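Local coordinates for KLLA0B12012p (Kluyveromyces lactis, PDB 6Y3P), which interacts, as Pby1, with the mRNA decapping enzyme Dcp2, and carries in this C-terminal part an ATP-grasp domain that probably binds ATP, at residues N111-Y116 and L192-V197; D115-L120 and I166-E171. All blocks are in the same frame, centred on the assembly; numbering follows the deposited sequence.

Interaction 1 (N111-Y116 and L192-V197)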
loop_
_atom_site.group_PDB
_atom_site.type_symbol
_atom_site.label_atom_id
_atom_site.label_comp_id
_atom_site.label_asym_id
_atom_site.label_seq_id
_atom_site.Cartn_x
_atom_site.Cartn_y
_atom_site.Cartn_z
ATOM N N ASN A 111 -11.268 3.698 14.408
ATOM C CA ASN A 111 -10.636 3.671 15.719
ATOM C C ASN A 111 -11.698 3.902 16.776
ATOM O O ASN A 111 -12.497 4.836 16.673
ATOM C CB ASN A 111 -9.498 4.685 15.798
ATOM C CG ASN A 111 -8.172 4.065 15.449
ATOM O OD1 ASN A 111 -7.806 3.930 14.276
ATOM N ND2 ASN A 111 -7.458 3.604 16.464
ATOM N N ILE A 112 -11.773 2.985 17.732
ATOM C CA ILE A 112 -12.750 3.065 18.811
ATOM C C ILE A 112 -12.046 3.022 20.173
ATOM O O ILE A 112 -10.994 2.398 20.313
ATOM C CB ILE A 112 -13.894 2.017 18.642
ATOM C CG1 ILE A 112 -15.101 2.348 19.528
ATOM C CG2 ILE A 112 -13.437 0.561 18.823
ATOM C CD1 ILE A 112 -16.356 2.491 18.788
ATOM N N ASP A 113 -12.598 3.746 21.142
ATOM C CA ASP A 113 -12.112 3.784 22.518
ATOM C C ASP A 113 -13.263 3.352 23.398
ATOM O O ASP A 113 -14.288 4.038 23.463
ATOM C CB ASP A 113 -11.608 5.189 22.910
ATOM C CG ASP A 113 -10.382 5.703 22.160
ATOM O OD1 ASP A 113 -9.546 4.867 21.726
ATOM O OD2 ASP A 113 -10.234 6.943 22.046
ATOM N N VAL A 114 -13.140 2.167 23.991
ATOM C CA VAL A 114 -14.173 1.614 24.862
ATOM C C VAL A 114 -13.543 1.381 26.225
ATOM O O VAL A 114 -12.552 0.660 26.331
ATOM C CB VAL A 114 -14.856 0.323 24.307
ATOM C CG1 VAL A 114 -16.021 -0.118 25.199
ATOM C CG2 VAL A 114 -15.333 0.508 22.864
ATOM N N ASP A 115 -14.118 2.007 27.250
ATOM C CA ASP A 115 -13.680 1.920 28.642
ATOM C C ASP A 115 -14.241 0.642 29.260
ATOM O O ASP A 115 -13.486 -0.180 29.775
ATOM C CB ASP A 115 -14.143 3.169 29.430
ATOM C CG ASP A 115 -13.694 4.508 28.859
ATOM O OD1 ASP A 115 -14.002 4.786 27.664
ATOM O OD2 ASP A 115 -13.083 5.298 29.611
ATOM N N TYR A 116 -15.580 0.481 29.194
ATOM C CA TYR A 116 -16.345 -0.644 29.730
ATOM C C TYR A 116 -17.445 -0.979 28.743
ATOM O O TYR A 116 -17.918 -0.103 28.016
ATOM C CB TYR A 116 -16.956 -0.287 31.096
ATOM C CG TYR A 116 -15.958 0.282 32.082
ATOM C CD1 TYR A 116 -15.605 1.628 32.049
ATOM C CD2 TYR A 116 -15.364 -0.525 33.049
ATOM C CE1 TYR A 116 -14.662 2.151 32.928
ATOM C CE2 TYR A 116 -14.434 -0.005 33.950
ATOM C CZ TYR A 116 -14.088 1.333 33.880
ATOM O OH TYR A 116 -13.211 1.874 34.764
ATOM N N LEU A 192 -6.511 -3.051 27.773
ATOM C CA LEU A 192 -6.301 -1.856 26.946
ATOM C C LEU A 192 -7.624 -1.386 26.337
ATOM O O LEU A 192 -8.491 -2.207 26.054
ATOM C CB LEU A 192 -5.213 -2.099 25.885
ATOM C CG LEU A 192 -3.811 -2.346 26.471
ATOM C CD1 LEU A 192 -3.225 -3.669 25.983
ATOM C CD2 LEU A 192 -2.887 -1.165 26.231
ATOM N N ARG A 193 -7.790 -0.058 26.182
ATOM C CA ARG A 193 -9.042 0.583 25.765
ATOM C C ARG A 193 -9.145 0.984 24.279
ATOM O O ARG A 193 -10.263 1.211 23.798
ATOM C CB ARG A 193 -9.330 1.812 26.664
ATOM C CG ARG A 193 -9.174 1.587 28.193
ATOM C CD ARG A 193 -10.220 0.673 28.838
ATOM N NE ARG A 193 -9.840 -0.745 28.803
ATOM C CZ ARG A 193 -10.622 -1.736 28.373
ATOM N NH1 ARG A 193 -11.845 -1.481 27.928
ATOM N NH2 ARG A 193 -10.182 -2.986 28.379
ATOM N N HIS A 194 -8.015 1.105 23.567
ATOM C CA HIS A 194 -8.049 1.480 22.150
ATOM C C HIS A 194 -8.242 0.232 21.287
ATOM O O HIS A 194 -7.651 -0.813 21.576
ATOM C CB HIS A 194 -6.772 2.238 21.732
ATOM C CG HIS A 194 -6.603 3.583 22.378
ATOM N ND1 HIS A 194 -6.744 4.756 21.649
ATOM C CD2 HIS A 194 -6.272 3.898 23.652
ATOM C CE1 HIS A 194 -6.510 5.742 22.505
ATOM N NE2 HIS A 194 -6.224 5.275 23.723
ATOM N N PHE A 195 -9.089 0.332 20.253
ATOM C CA PHE A 195 -9.365 -0.781 19.334
ATOM C C PHE A 195 -9.527 -0.288 17.917
ATOM O O PHE A 195 -9.971 0.843 17.696
ATOM C CB PHE A 195 -10.666 -1.523 19.707
ATOM C CG PHE A 195 -10.757 -2.122 21.081
ATOM C CD1 PHE A 195 -11.273 -1.392 22.142
ATOM C CD2 PHE A 195 -10.384 -3.439 21.307
ATOM C CE1 PHE A 195 -11.365 -1.953 23.421
ATOM C CE2 PHE A 195 -10.491 -4.004 22.583
ATOM C CZ PHE A 195 -10.992 -3.262 23.629
ATOM N N ILE A 196 -9.205 -1.154 16.952
ATOM C CA ILE A 196 -9.455 -0.875 15.548
ATOM C C ILE A 196 -10.540 -1.851 15.110
ATOM O O ILE A 196 -10.515 -3.028 15.480
ATOM C CB ILE A 196 -8.185 -0.898 14.632
ATOM C CG1 ILE A 196 -7.176 0.211 15.047
ATOM C CG2 ILE A 196 -8.575 -0.742 13.135
ATOM C CD1 ILE A 196 -5.740 0.054 14.509
ATOM N N VAL A 197 -11.526 -1.336 14.399
ATOM C CA VAL A 197 -12.601 -2.113 13.814
ATOM C C VAL A 197 -12.291 -2.071 12.322
ATOM O O VAL A 197 -12.342 -1.014 11.683
ATOM C CB VAL A 197 -13.998 -1.583 14.178
ATOM C CG1 VAL A 197 -15.083 -2.295 13.371
ATOM C CG2 VAL A 197 -14.257 -1.723 15.684
#

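Interaction 2 (D115-L120 and I166-E171)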
loop_
_atom_site.group_PDB
_atom_site.type_symbol
_atom_site.label_atom_id
_atom_site.label_comp_id
_atom_site.label_asym_id
_atom_site.label_seq_id
_atom_site.Cartn_x
_atom_site.Cartn_y
_atom_site.Cartn_z
ATOM N N ASP A 115 -14.118 2.007 27.250
ATOM C CA ASP A 115 -13.680 1.920 28.642
ATOM C C ASP A 115 -14.241 0.642 29.260
ATOM O O ASP A 115 -13.486 -0.180 29.775
ATOM C CB ASP A 115 -14.143 3.169 29.430
ATOM C CG ASP A 115 -13.694 4.508 28.859
ATOM O OD1 ASP A 115 -14.002 4.786 27.664
ATOM O OD2 ASP A 115 -13.083 5.298 29.611
ATOM N N TYR A 116 -15.580 0.481 29.194
ATOM C CA TYR A 116 -16.345 -0.644 29.730
ATOM C C TYR A 116 -17.445 -0.979 28.743
ATOM O O TYR A 116 -17.918 -0.103 28.016
ATOM C CB TYR A 116 -16.956 -0.287 31.096
ATOM C CG TYR A 116 -15.958 0.282 32.082
ATOM C CD1 TYR A 116 -15.605 1.628 32.049
ATOM C CD2 TYR A 116 -15.364 -0.525 33.049
ATOM C CE1 TYR A 116 -14.662 2.151 32.928
ATOM C CE2 TYR A 116 -14.434 -0.005 33.950
ATOM C CZ TYR A 116 -14.088 1.333 33.880
ATOM O OH TYR A 116 -13.211 1.874 34.764
ATOM N N ALA A 117 -17.850 -2.255 28.721
ATOM C CA ALA A 117 -18.872 -2.816 27.818
ATOM C C ALA A 117 -20.205 -2.059 27.845
ATOM O O ALA A 117 -20.812 -1.868 26.788
ATOM C CB ALA A 117 -19.091 -4.297 28.127
ATOM N N GLU A 118 -20.626 -1.591 29.035
ATOM C CA GLU A 118 -21.877 -0.845 29.240
ATOM C C GLU A 118 -21.931 0.524 28.509
ATOM O O GLU A 118 -23.016 1.099 28.350
ATOM C CB GLU A 118 -22.202 -0.685 30.741
ATOM C CG GLU A 118 -21.009 -0.548 31.690
ATOM C CD GLU A 118 -20.609 -1.817 32.428
ATOM O OE1 GLU A 118 -21.460 -2.387 33.157
ATOM O OE2 GLU A 118 -19.430 -2.226 32.298
ATOM N N PHE A 119 -20.771 1.018 28.023
ATOM C CA PHE A 119 -20.696 2.291 27.320
ATOM C C PHE A 119 -20.269 2.158 25.869
ATOM O O PHE A 119 -19.856 3.151 25.263
ATOM C CB PHE A 119 -19.812 3.277 28.091
ATOM C CG PHE A 119 -20.457 3.776 29.353
ATOM C CD1 PHE A 119 -21.436 4.755 29.309
ATOM C CD2 PHE A 119 -20.079 3.269 30.590
ATOM C CE1 PHE A 119 -22.019 5.230 30.483
ATOM C CE2 PHE A 119 -20.685 3.725 31.758
ATOM C CZ PHE A 119 -21.660 4.694 31.699
ATOM N N LEU A 120 -20.440 0.938 25.293
ATOM C CA LEU A 120 -20.158 0.597 23.894
ATOM C C LEU A 120 -21.010 1.464 22.967
ATOM O O LEU A 120 -20.501 1.951 21.961
ATOM C CB LEU A 120 -20.407 -0.910 23.627
ATOM C CG LEU A 120 -20.045 -1.488 22.230
ATOM C CD1 LEU A 120 -19.540 -2.890 22.361
ATOM C CD2 LEU A 120 -21.274 -1.648 21.357
ATOM N N ILE A 166 -19.256 -9.505 22.563
ATOM C CA ILE A 166 -17.805 -9.660 22.622
ATOM C C ILE A 166 -17.275 -8.852 23.825
ATOM O O ILE A 166 -16.579 -9.417 24.681
ATOM C CB ILE A 166 -17.122 -9.247 21.294
ATOM C CG1 ILE A 166 -17.472 -10.224 20.139
ATOM C CG2 ILE A 166 -15.589 -9.131 21.469
ATOM C CD1 ILE A 166 -17.054 -9.722 18.758
ATOM N N PHE A 167 -17.658 -7.544 23.905
ATOM C CA PHE A 167 -17.253 -6.633 24.986
ATOM C C PHE A 167 -17.711 -7.085 26.360
ATOM O O PHE A 167 -16.947 -6.949 27.309
ATOM C CB PHE A 167 -17.687 -5.180 24.705
ATOM C CG PHE A 167 -16.638 -4.421 23.925
ATOM C CD1 PHE A 167 -15.561 -3.837 24.568
ATOM C CD2 PHE A 167 -16.679 -4.378 22.536
ATOM C CE1 PHE A 167 -14.560 -3.199 23.838
ATOM C CE2 PHE A 167 -15.700 -3.699 21.809
ATOM C CZ PHE A 167 -14.633 -3.138 22.457
ATOM N N ASP A 168 -18.943 -7.614 26.468
ATOM C CA ASP A 168 -19.518 -8.145 27.702
ATOM C C ASP A 168 -18.686 -9.332 28.207
ATOM O O ASP A 168 -18.428 -9.438 29.406
ATOM C CB ASP A 168 -20.965 -8.623 27.443
ATOM C CG ASP A 168 -22.038 -7.552 27.347
ATOM O OD1 ASP A 168 -21.707 -6.360 27.496
ATOM O OD2 ASP A 168 -23.205 -7.907 27.105
ATOM N N SER A 169 -18.271 -10.224 27.274
ATOM C CA SER A 169 -17.466 -11.405 27.578
ATOM C C SER A 169 -16.028 -11.061 27.998
ATOM O O SER A 169 -15.377 -11.902 28.622
ATOM C CB SER A 169 -17.495 -12.405 26.423
ATOM O OG SER A 169 -16.625 -12.053 25.361
ATOM N N PHE A 170 -15.538 -9.840 27.674
ATOM C CA PHE A 170 -14.200 -9.377 28.059
ATOM C C PHE A 170 -14.192 -9.023 29.548
ATOM O O PHE A 170 -13.198 -9.288 30.229
ATOM C CB PHE A 170 -13.753 -8.155 27.223
ATOM C CG PHE A 170 -13.361 -8.380 25.771
ATOM C CD1 PHE A 170 -12.908 -9.627 25.333
ATOM C CD2 PHE A 170 -13.408 -7.337 24.853
ATOM C CE1 PHE A 170 -12.547 -9.831 23.994
ATOM C CE2 PHE A 170 -13.040 -7.537 23.516
ATOM C CZ PHE A 170 -12.593 -8.778 23.102
ATOM N N GLU A 171 -15.324 -8.459 30.044
ATOM C CA GLU A 171 -15.573 -8.049 31.432
ATOM C C GLU A 171 -15.658 -9.237 32.393
ATOM O O GLU A 171 -15.386 -9.076 33.586
ATOM C CB GLU A 171 -16.891 -7.242 31.539
ATOM C CG GLU A 171 -16.934 -5.925 30.771
ATOM C CD GLU A 171 -15.946 -4.851 31.182
ATOM O OE1 GLU A 171 -15.640 -4.749 32.392
ATOM O OE2 GLU A 171 -15.485 -4.102 30.290
#

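Interaction 1 (N111-Y116 and L192-V197)
Three backbone hydrogen bonds join 111-116 to 192-197 as antiparallel neighbours. Ile112 and Phe195 form a hydrogen-bonded pair: Ile112 N reaches Phe195 O at 2.8 Å along an almost straight line (179°), and Phe195 N returns a more bent bond to Ile112 O. Beyond the strand ends, Val114 N continues the ladder to Arg193 O at 3.0 Å. On the face carrying Ile112 and Phe195, Ile112 CG2 leans on Phe195 CB (3.6 Å) and on Val197 CG2. The Phe195 ring turns its edge toward Ile112 O and Val114 O. On the other face Asp113 and His194 lie side by side, each with CG anti to its carbonyl carbon. Here Asp113 OD1 sits over a face of the imidazole, 2.8 Å from His194 ND1, with the carboxylate and ring planes 74° apart; this is no hydrogen bond, although the nearby carboxylate would probably favour the protonated, charged form of the imidazole. This pairing adds the edge strand 109-113 to the five-stranded antiparallel sheet of a fold classed as ATP-grasp in the tubulin-tyrosine ligase family. Arg193, bent at chi2 and chi3, turns its guanidinium back toward the carbonyls of the chain that follows strand 109-113. Its NH1 makes a weak bond to Val114 O (2.8 Å) and stands equally near Asp115 O, while NE holds weakly to Gln191 O. Farther out, Leu143 and Pro145 of strand 140-145 support Phe195, Ala123, Leu124 and Leu130 of the following helices cover Ile112, and Asn127 ND2 bonds Asn111 O.

Interaction 2 (D115-L120 and I166-E171)
Ala117 O is gripped by two hydrogen bonds, one from Leu120 N at 3.2 Å, within its own turn, and one from the side chain of Gln164, whose NE2 also bonds Asp168 OD1. That amide thus bridges the turn to helix 160-171 and fixes the Asp168 carboxylate, whose OD1 lies 3.4 Å from Ala117 CB. The methyl of Ala117 points at the helix and settles among Phe167 O, the Phe167 CB methylene (CB to CB 3.8 Å) and Glu171 CG. From the helix, Glu171, bent at chi2 (-63°), carries its carboxylate back to the loop: OE2 takes a weak, long bond from Ala117 N (3.4 Å) and lies close to Tyr116 CA, while OE1 comes to the edge of the Tyr116 ring. The like charge of Glu118, with OE2 4.6 Å from Glu171 OE1, may disfavour full ionisation of both. Farther along the chain, Leu120 holds CG anti to its backbone N (chi1 -175°), which sends CD1 obliquely against the Phe167 ring, only 3.2 Å from CD2, a tight fit. Leu163 and Gln164 of the helix also touch Leu120, and Leu143 of strand 140-145 backs Phe167. On another side of the helix, Ser169 OG donates to Ile166 O in the carbonyl plane at 2.7 Å, and is bonded by Arg155 NH1. The whole is a helix packed against a short 3-10 turn (117-118) followed by Phe119 at the N-cap of helix 120-125, a strand-to-helix connection at the periphery of this ATP-grasp fold.

In the fold
Strand 109-113 runs straight into 115-120, so both contacts start from one stretch and share Asp115 and Tyr116. Going on from the N terminus, the chain passes through helices 120-125 and 128-136 and strands 140-145 and 154-157 before helix 160-171 comes back to the turn, where interaction 2 closes a loop of 45 residues. After a partly unmodelled connection, strand 194-200 returns to strand 109-113, and interaction 1 closes the wider loop of 75 residues, which contains the smaller one. The two meet where Phe167 of the helix stands edge-to-face to Phe195 of the strand and touches Val114, tying the sheet edge to the helix.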